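PDB 3TQE: malonyl-CoA-[acyl-carrier-protein] transacylase from Coxiella burnetii, which probably transfers the malonyl group of malonyl-CoA to holo-acyl carrier protein, giving malonyl-ACP and free CoA for fatty acid synthesis. Local coordinates for residues V11-G16 against C279-K284. Residues are numbered along the deposited sequence; the frame is centred on the assembly and turned at random. Where two conformers were deposited one is given.
Sequences VFPGQG and CGPDNK. With GLY (glycine), chain B.
CB of Cys279 lies over one face of the Phe12 ring, 4.0 Å from its centroid and 30° off its normal, an off-centre CH-pi contact. SG of Cys279 slants out past the ring carbons, 3.5 Å from Phe12 CE1, as a sulfur-aromatic contact. It gets there because SG lies anti to its own backbone N (chi1 -165°). The carbonyl O of Cys279 approaches the same ring obliquely, 3.5 Å from Phe12 CD1. Helix 97-105, through Ala101, Ala102 and Cys105, and Asp74 of helix 63-83 also touch the Phe12 side chain. A small, polarisable thiol suits this buried place, where Phe78 adds a further aromatic neighbour.

The puckered pyrrolidine of Pro13 takes over next along the chain. Its CG rests 3.7 Å from Gly280 CA, a position where a CB on residue 280 would collide with that same ring carbon, so glycine fits. CD of Pro281 comes 4.1 Å from Pro13 CG, a looser apolar contact, while Leu285 of the following helix also touches Pro13. One backbone hydrogen bond joins the two segments: Cys279 N donates to Val11 O over 2.8 Å, nearly straight at 164°, and so continues the pairing of the parallel strands just past the end of 275-278.

Towards the solvent, Lys284 bends at chi2 and chi4 to bring NZ within 2.7 Å of Asp282 OD2, a salt bridge beside the Gly16 carbonyl. At Gly16 a CB would jam against the carbonyl O of Gln15, which calls for glycine.

Two loops thus follow adjacent parallel strands, 9-12 and 275-278, of the alpha/beta acyltransferase domain. Gln15 lines the glycine pocket with Ser96 and His205, the predicted catalytic pair; Ser96 follows neighbouring strand 91-94 in a GxSxG sequence consistent with a nucleophile elbow.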
loop_
_atom_site.group_PDB
_atom_site.type_symbol
_atom_site.label_atom_id
_atom_site.label_comp_id
_atom_site.label_asym_id
_atom_site.label_seq_id
_atom_site.Cartn_x
_atom_site.Cartn_y
_atom_site.Cartn_z
ATOM N N VAL A 11 -1.386 9.601 -0.114
ATOM C CA VAL A 11 -0.725 8.328 -0.203
ATOM C C VAL A 11 -1.334 7.357 0.774
ATOM O O VAL A 11 -1.567 7.680 1.933
ATOM C CB VAL A 11 0.815 8.423 -0.051
ATOM C CG1 VAL A 11 1.377 9.224 -1.228
ATOM C CG2 VAL A 11 1.271 9.023 1.291
ATOM N N PHE A 12 -1.647 6.167 0.283
ATOM C CA PHE A 12 -2.417 5.201 1.032
ATOM C C PHE A 12 -1.556 4.027 1.414
ATOM O O PHE A 12 -1.014 3.350 0.546
ATOM C CB PHE A 12 -3.581 4.696 0.186
ATOM C CG PHE A 12 -4.587 5.751 -0.139
ATOM C CD1 PHE A 12 -5.699 5.936 0.646
ATOM C CD2 PHE A 12 -4.398 6.588 -1.207
ATOM C CE1 PHE A 12 -6.644 6.889 0.339
ATOM C CE2 PHE A 12 -5.330 7.539 -1.507
ATOM C CZ PHE A 12 -6.463 7.669 -0.749
ATOM N N PRO A 13 -1.432 3.771 2.703
ATOM C CA PRO A 13 -0.618 2.676 3.117
ATOM C C PRO A 13 -1.233 1.310 2.928
ATOM O O PRO A 13 -2.437 1.153 2.825
ATOM C CB PRO A 13 -0.406 2.935 4.586
ATOM C CG PRO A 13 -1.416 3.738 4.993
ATOM C CD PRO A 13 -1.881 4.561 3.841
ATOM N N GLY A 14 -0.352 0.337 2.885
ATOM C CA GLY A 14 -0.705 -1.063 2.764
ATOM C C GLY A 14 -0.139 -1.885 3.897
ATOM O O GLY A 14 0.074 -1.393 4.997
ATOM N N GLN A 15 0.120 -3.157 3.607
ATOM C CA GLN A 15 0.710 -4.109 4.558
ATOM C C GLN A 15 1.827 -3.509 5.393
ATOM O O GLN A 15 2.699 -2.810 4.873
ATOM C CB GLN A 15 1.264 -5.313 3.791
ATOM C CG GLN A 15 1.847 -6.396 4.676
ATOM C CD GLN A 15 1.470 -7.770 4.203
ATOM O OE1 GLN A 15 0.911 -7.923 3.113
ATOM N NE2 GLN A 15 1.746 -8.787 5.025
ATOM N N GLY A 16 1.805 -3.800 6.685
ATOM C CA GLY A 16 2.817 -3.308 7.563
ATOM C C GLY A 16 2.292 -2.179 8.392
ATOM O O GLY A 16 2.815 -1.916 9.476
ATOM N N CYS A 279 -2.973 8.727 4.131
ATOM C CA CYS A 279 -4.375 8.435 4.329
ATOM C C CYS A 279 -4.534 7.005 4.782
ATOM O O CYS A 279 -4.951 6.135 4.047
ATOM C CB CYS A 279 -5.154 8.725 3.063
ATOM S SG CYS A 279 -6.922 8.805 3.311
ATOM N N GLY A 280 -4.185 6.779 6.027
ATOM C CA GLY A 280 -4.238 5.455 6.627
ATOM C C GLY A 280 -3.574 5.489 7.973
ATOM O O GLY A 280 -3.077 6.529 8.429
ATOM N N PRO A 281 -3.546 4.348 8.644
ATOM C CA PRO A 281 -2.882 4.226 9.922
ATOM C C PRO A 281 -1.366 4.176 9.757
ATOM O O PRO A 281 -0.851 3.858 8.675
ATOM C CB PRO A 281 -3.395 2.903 10.419
ATOM C CG PRO A 281 -3.603 2.093 9.156
ATOM C CD PRO A 281 -4.043 3.073 8.133
ATOM N N ASP A 282 -0.658 4.481 10.838
ATOM C CA ASP A 282 0.790 4.399 10.926
ATOM C C ASP A 282 1.436 5.491 10.070
ATOM O O ASP A 282 0.751 6.255 9.416
ATOM C CB ASP A 282 1.291 2.987 10.602
ATOM C CG ASP A 282 2.557 2.603 11.350
ATOM O OD1 ASP A 282 3.235 3.493 11.942
ATOM O OD2 ASP A 282 2.873 1.395 11.300
ATOM N N ASN A 283 2.746 5.568 10.121
ATOM C CA ASN A 283 3.497 6.588 9.417
ATOM C C ASN A 283 4.594 5.983 8.549
ATOM O O ASN A 283 5.639 6.599 8.319
ATOM C CB ASN A 283 4.034 7.613 10.404
ATOM C CG ASN A 283 5.013 7.030 11.380
ATOM O OD1 ASN A 283 5.348 5.866 11.329
ATOM N ND2 ASN A 283 5.493 7.881 12.302
ATOM N N LYS A 284 4.329 4.779 8.029
ATOM C CA LYS A 284 5.321 4.075 7.251
ATOM C C LYS A 284 5.634 4.813 5.962
ATOM O O LYS A 284 6.788 4.897 5.555
ATOM C CB LYS A 284 4.852 2.652 6.970
ATOM C CG LYS A 284 4.674 1.810 8.211
ATOM C CD LYS A 284 5.987 1.411 8.775
ATOM C CE LYS A 284 5.841 0.304 9.814
ATOM N NZ LYS A 284 5.500 0.891 11.137
HETATM N N GLY B . 3.509 -6.129 -0.066
HETATM C CA GLY B . 2.134 -6.153 0.529
HETATM C C GLY B . 1.068 -6.575 -0.466
HETATM O O GLY B . -0.141 -6.295 -0.335
HETATM O OXT GLY B . 1.402 -7.204 -1.455
#